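Local coordinates for cystathionine gamma-synthase (Xanthomonas oryzae pv. oryzae KACC 10331, PDB 6LD7), which probably makes cystathionine in methionine biosynthesis, as a pyridoxal 5'-phosphate-dependent enzyme of the trans-sulfuration family, at residues L95-H109 with L122-L135. The protein carries 1 engineered substitution. Sequence-based numbering, arbitrary orientation.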
loop_
_atom_site.group_PDB
_atom_site.type_symbol
_atom_site.label_atom_id
_atom_site.label_comp_id
_atom_site.label_asym_id
_atom_site.label_seq_id
_atom_site.Cartn_x
_atom_site.Cartn_y
_atom_site.Cartn_z
ATOM N N LEU C 95 -6.504 29.954 -4.911
ATOM C CA LEU C 95 -7.611 30.912 -4.698
ATOM C C LEU C 95 -7.609 31.445 -3.268
ATOM O O LEU C 95 -7.798 32.656 -3.112
ATOM C CB LEU C 95 -8.956 30.282 -5.001
ATOM C CG LEU C 95 -9.129 29.767 -6.431
ATOM C CD1 LEU C 95 -10.508 29.072 -6.525
ATOM C CD2 LEU C 95 -9.007 30.883 -7.442
ATOM N N ASN C 96 -7.415 30.580 -2.278
ATOM C CA ASN C 96 -7.416 30.984 -0.863
ATOM C C ASN C 96 -6.101 31.674 -0.506
ATOM O O ASN C 96 -6.114 32.600 0.298
ATOM C CB ASN C 96 -7.605 29.770 0.037
ATOM C CG ASN C 96 -9.048 29.341 0.124
ATOM O OD1 ASN C 96 -9.797 29.877 0.947
ATOM N ND2 ASN C 96 -9.427 28.346 -0.671
ATOM N N ALA C 97 -4.957 31.305 -1.041
ATOM C CA ALA C 97 -3.727 31.990 -0.628
ATOM C C ALA C 97 -3.656 33.373 -1.272
ATOM O O ALA C 97 -3.009 34.280 -0.742
ATOM C CB ALA C 97 -2.510 31.221 -1.015
ATOM N N VAL C 98 -4.224 33.527 -2.438
ATOM C CA VAL C 98 -3.957 34.748 -3.213
ATOM C C VAL C 98 -5.098 35.742 -3.148
ATOM O O VAL C 98 -4.783 36.883 -3.318
ATOM C CB VAL C 98 -3.618 34.400 -4.663
ATOM C CG1 VAL C 98 -3.421 35.617 -5.479
ATOM C CG2 VAL C 98 -2.345 33.626 -4.708
ATOM N N LEU C 99 -6.341 35.352 -3.217
ATOM C CA LEU C 99 -7.471 36.295 -3.433
ATOM C C LEU C 99 -8.204 36.583 -2.120
ATOM O O LEU C 99 -8.129 35.779 -1.172
ATOM C CB LEU C 99 -8.476 35.640 -4.378
ATOM C CG LEU C 99 -7.972 35.284 -5.758
ATOM C CD1 LEU C 99 -9.014 34.577 -6.598
ATOM C CD2 LEU C 99 -7.593 36.552 -6.462
ATOM N N GLN C 100 -8.948 37.668 -2.092
ATOM C CA GLN C 100 -9.907 38.063 -1.029
ATOM C C GLN C 100 -11.014 38.921 -1.647
ATOM O O GLN C 100 -10.815 39.444 -2.775
ATOM C CB GLN C 100 -9.144 38.843 0.032
ATOM C CG GLN C 100 -8.596 40.166 -0.458
ATOM C CD GLN C 100 -7.837 40.797 0.679
ATOM O OE1 GLN C 100 -7.475 40.136 1.627
ATOM N NE2 GLN C 100 -7.653 42.095 0.646
ATOM N N PRO C 101 -12.176 39.131 -0.972
ATOM C CA PRO C 101 -13.272 39.918 -1.559
ATOM C C PRO C 101 -12.741 41.269 -2.016
ATOM O O PRO C 101 -11.852 41.822 -1.392
ATOM C CB PRO C 101 -14.327 39.997 -0.415
ATOM C CG PRO C 101 -14.077 38.642 0.246
ATOM C CD PRO C 101 -12.559 38.598 0.344
ATOM N N GLY C 102 -13.275 41.742 -3.114
ATOM C CA GLY C 102 -12.814 42.945 -3.826
ATOM C C GLY C 102 -11.733 42.652 -4.865
ATOM O O GLY C 102 -11.480 43.524 -5.680
ATOM N N ASP C 103 -11.062 41.499 -4.830
ATOM C CA ASP C 103 -10.045 41.145 -5.843
ATOM C C ASP C 103 -10.795 40.527 -7.018
ATOM O O ASP C 103 -11.815 39.880 -6.845
ATOM C CB ASP C 103 -9.019 40.108 -5.410
ATOM C CG ASP C 103 -8.067 40.590 -4.365
ATOM O OD1 ASP C 103 -8.019 41.777 -4.208
ATOM O OD2 ASP C 103 -7.393 39.751 -3.695
ATOM N N THR C 104 -10.163 40.597 -8.179
ATOM C CA THR C 104 -10.684 40.026 -9.419
ATOM C C THR C 104 -9.687 38.991 -9.914
ATOM O O THR C 104 -8.468 39.228 -9.892
ATOM C CB THR C 104 -10.930 41.173 -10.433
ATOM O OG1 THR C 104 -12.065 41.945 -10.018
ATOM C CG2 THR C 104 -11.322 40.607 -11.760
ATOM N N LEU C 105 -10.233 37.940 -10.460
ATOM C CA LEU C 105 -9.492 36.841 -11.080
ATOM C C LEU C 105 -9.873 36.819 -12.566
ATOM O O LEU C 105 -11.082 36.798 -12.903
ATOM C CB LEU C 105 -9.916 35.522 -10.426
ATOM C CG LEU C 105 -9.496 34.263 -11.182
ATOM C CD1 LEU C 105 -7.988 34.092 -11.033
ATOM C CD2 LEU C 105 -10.221 33.013 -10.632
ATOM N N VAL C 106 -8.864 36.720 -13.405
ATOM C CA VAL C 106 -9.091 36.532 -14.845
ATOM C C VAL C 106 -8.934 35.056 -15.177
ATOM O O VAL C 106 -7.955 34.494 -14.827
ATOM C CB VAL C 106 -8.102 37.377 -15.657
ATOM C CG1 VAL C 106 -8.397 37.215 -17.122
ATOM C CG2 VAL C 106 -8.171 38.819 -15.231
ATOM N N VAL C 107 -9.903 34.503 -15.885
ATOM C CA VAL C 107 -10.018 33.069 -16.248
ATOM C C VAL C 107 -10.135 32.966 -17.752
ATOM O O VAL C 107 -10.926 33.684 -18.341
ATOM C CB VAL C 107 -11.297 32.538 -15.592
ATOM C CG1 VAL C 107 -11.553 31.143 -15.993
ATOM C CG2 VAL C 107 -11.101 32.638 -14.108
ATOM N N PRO C 108 -9.453 32.003 -18.394
ATOM C CA PRO C 108 -9.648 31.748 -19.808
ATOM C C PRO C 108 -11.085 31.301 -20.067
ATOM O O PRO C 108 -11.563 30.524 -19.298
ATOM C CB PRO C 108 -8.708 30.586 -20.142
ATOM C CG PRO C 108 -7.697 30.643 -19.023
ATOM C CD PRO C 108 -8.459 31.118 -17.787
ATOM N N HIS C 109 -11.659 31.743 -21.178
ATOM C CA HIS C 109 -12.990 31.346 -21.669
ATOM C C HIS C 109 -13.067 29.822 -21.765
ATOM O O HIS C 109 -14.099 29.278 -21.549
ATOM C CB HIS C 109 -13.255 32.173 -22.931
ATOM C CG HIS C 109 -12.532 31.672 -24.150
ATOM N ND1 HIS C 109 -11.105 31.608 -24.260
ATOM C CD2 HIS C 109 -13.011 31.083 -25.261
ATOM C CE1 HIS C 109 -10.787 31.030 -25.397
ATOM N NE2 HIS C 109 -11.930 30.684 -26.009
ATOM N N LEU C 122 -17.641 30.051 -6.020
ATOM C CA LEU C 122 -17.057 30.957 -5.022
ATOM C C LEU C 122 -17.326 32.438 -5.417
ATOM O O LEU C 122 -17.492 33.301 -4.536
ATOM C CB LEU C 122 -15.567 30.652 -4.900
ATOM C CG LEU C 122 -15.199 29.253 -4.415
ATOM C CD1 LEU C 122 -13.684 29.144 -4.280
ATOM C CD2 LEU C 122 -15.906 28.924 -3.107
ATOM N N ALA C 123 -17.390 32.771 -6.687
ATOM C CA ALA C 123 -17.711 34.173 -7.096
ATOM C C ALA C 123 -19.175 34.485 -6.753
ATOM O O ALA C 123 -19.467 35.603 -6.375
ATOM C CB ALA C 123 -17.506 34.404 -8.571
ATOM N N LYS C 124 -20.051 33.530 -6.941
ATOM C CA LYS C 124 -21.477 33.686 -6.611
ATOM C C LYS C 124 -21.600 34.052 -5.129
ATOM O O LYS C 124 -22.479 34.797 -4.832
ATOM C CB LYS C 124 -22.236 32.384 -6.880
ATOM C CG LYS C 124 -23.326 32.476 -7.938
ATOM C CD LYS C 124 -24.636 33.125 -7.432
ATOM C CE LYS C 124 -25.296 32.405 -6.269
ATOM N NZ LYS C 124 -25.102 30.941 -6.374
ATOM N N LYS C 125 -20.729 33.556 -4.234
ATOM C CA LYS C 125 -20.748 33.951 -2.815
ATOM C C LYS C 125 -20.001 35.247 -2.588
ATOM O O LYS C 125 -19.903 35.641 -1.458
ATOM C CB LYS C 125 -20.063 32.911 -1.932
ATOM C CG LYS C 125 -20.704 31.548 -1.982
ATOM C CD LYS C 125 -20.064 30.616 -0.997
ATOM C CE LYS C 125 -21.034 29.565 -0.519
ATOM N NZ LYS C 125 -20.392 28.811 0.576
ATOM N N GLY C 126 -19.357 35.866 -3.557
ATOM C CA GLY C 126 -18.638 37.129 -3.224
ATOM C C GLY C 126 -17.259 36.856 -2.642
ATOM O O GLY C 126 -16.644 37.770 -2.137
ATOM N N HIS C 127 -16.634 35.703 -2.885
ATOM C CA HIS C 127 -15.228 35.507 -2.429
ATOM C C HIS C 127 -14.249 36.377 -3.245
ATOM O O HIS C 127 -13.140 36.736 -2.731
ATOM C CB HIS C 127 -14.853 34.003 -2.463
ATOM C CG HIS C 127 -15.439 33.186 -1.373
ATOM N ND1 HIS C 127 -16.531 33.633 -0.604
ATOM C CD2 HIS C 127 -15.104 31.965 -0.913
ATOM C CE1 HIS C 127 -16.870 32.666 0.238
ATOM N NE2 HIS C 127 -16.025 31.655 0.056
ATOM N N PHE C 128 -14.624 36.699 -4.467
ATOM C CA PHE C 128 -13.782 37.453 -5.436
ATOM C C PHE C 128 -14.671 37.654 -6.652
ATOM O O PHE C 128 -15.765 37.029 -6.676
ATOM C CB PHE C 128 -12.448 36.746 -5.800
ATOM C CG PHE C 128 -12.571 35.300 -6.178
ATOM C CD1 PHE C 128 -13.020 34.929 -7.430
ATOM C CD2 PHE C 128 -12.261 34.285 -5.248
ATOM C CE1 PHE C 128 -13.207 33.583 -7.742
ATOM C CE2 PHE C 128 -12.402 32.943 -5.582
ATOM C CZ PHE C 128 -12.931 32.593 -6.800
ATOM N N ALA C 129 -14.249 38.530 -7.582
ATOM C CA ALA C 129 -14.970 38.724 -8.852
ATOM C C ALA C 129 -14.165 38.018 -9.981
ATOM O O ALA C 129 -12.950 37.858 -9.873
ATOM C CB ALA C 129 -15.134 40.209 -9.104
ATOM N N LEU C 130 -14.867 37.542 -10.979
ATOM C CA LEU C 130 -14.373 36.845 -12.186
ATOM C C LEU C 130 -14.440 37.799 -13.376
ATOM O O LEU C 130 -15.479 38.394 -13.526
ATOM C CB LEU C 130 -15.362 35.758 -12.565
ATOM C CG LEU C 130 -15.371 34.563 -11.686
ATOM C CD1 LEU C 130 -16.195 33.483 -12.379
ATOM C CD2 LEU C 130 -13.922 34.161 -11.442
ATOM N N ILE C 131 -13.447 37.761 -14.224
ATOM C CA ILE C 131 -13.452 38.309 -15.606
ATOM C C ILE C 131 -13.117 37.134 -16.514
ATOM O O ILE C 131 -12.130 36.449 -16.252
ATOM C CB ILE C 131 -12.460 39.469 -15.770
ATOM C CG1 ILE C 131 -12.870 40.691 -14.957
ATOM C CG2 ILE C 131 -12.361 39.900 -17.230
ATOM C CD1 ILE C 131 -11.750 41.704 -14.850
ATOM N N THR C 132 -13.905 36.893 -17.540
ATOM C CA THR C 132 -13.562 35.881 -18.538
ATOM C C THR C 132 -12.875 36.567 -19.731
ATOM O O THR C 132 -13.140 37.715 -20.004
ATOM C CB THR C 132 -14.717 34.917 -18.773
ATOM O OG1 THR C 132 -14.654 34.813 -20.195
ATOM C CG2 THR C 132 -16.050 35.344 -18.234
ATOM N N ALA C 133 -11.871 35.926 -20.318
ATOM C CA ALA C 133 -11.027 36.514 -21.378
ATOM C C ALA C 133 -10.567 35.395 -22.283
ATOM O O ALA C 133 -10.381 34.248 -21.824
ATOM C CB ALA C 133 -9.848 37.244 -20.819
ATOM N N ASP C 134 -10.413 35.718 -23.544
ATOM C CA ASP C 134 -9.699 34.851 -24.511
ATOM C C ASP C 134 -8.260 35.345 -24.503
ATOM O O ASP C 134 -7.968 36.401 -25.117
ATOM C CB ASP C 134 -10.384 34.861 -25.879
ATOM C CG ASP C 134 -9.706 33.905 -26.853
ATOM O OD1 ASP C 134 -8.471 33.515 -26.600
ATOM O OD2 ASP C 134 -10.389 33.576 -27.847
ATOM N N LEU C 135 -7.381 34.646 -23.795
ATOM C CA LEU C 135 -5.981 35.057 -23.650
ATOM C C LEU C 135 -5.201 34.954 -24.974
ATOM O O LEU C 135 -4.014 35.366 -24.992
ATOM C CB LEU C 135 -5.353 34.229 -22.516
ATOM C CG LEU C 135 -5.988 34.362 -21.132
ATOM C CD1 LEU C 135 -5.101 33.674 -20.123
ATOM C CD2 LEU C 135 -6.177 35.803 -20.713
HETATM O O HOH W 1 -8.102 31.769 -23.331
#
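Phe128 meets Asp103, Leu99, Leu105 and Leu95 in turn along its length. Its CB lies 3.4 Å from Asp103 O, the carbonyl that also accepts the bond from Ala129 N. Chi1 of 49° places CG between the backbone N and the carbonyl carbon, turning the ring toward Leu99, just past the end of helix 87-98. Leu99 CD1 sits over one face as a CH-pi contact, 3.8 Å from the ring centroid and 22° off the normal, displaced toward the CD2 side. Farther out, CE1 approaches Leu105 CD2 at 4.2 Å and CZ approaches Leu95 CD1; Leu130 CD2 lies at the ring edge, in plane. Leu95 CD1 also touches Leu122 CD1, so side chains from the last turns of helices 87-98 and 113-124 touch beside the ring.

Strands 104-108 and 129-133 run parallel, joined by six N-H...O bonds that alternate between them from Asp103 O to His109 N. The first four are nearly straight, whereas the last two, Ala133 N to Val107 O and His109 N to Ala133 O, are more bent at the hydrogen. On the side of the sheet bearing Thr104, Val106 and Ile131, the Thr104 CG2 to Ile131 CD1 distance of 3.3 Å marks tight packing. At the far end the His109 ring stacks on the Asp134 carboxylate, planes 22° apart, with His109 CE1 3.4 Å from Asp134 CG. A water bridges His109 ND1 and Leu135 N, while Asp134 OD1 is hydrogen-bonded to Thr136 OG1.

Strand 104-108, helix 113-124 and strand 129-133 form a beta-alpha-beta unit. Helix 113-124 packs on Val107 and Leu130, helix 138-145 on Val106 and Ile131. Strand 129-133 is outermost within this chain; strand 151-155 flanks strand 104-108 on its other side.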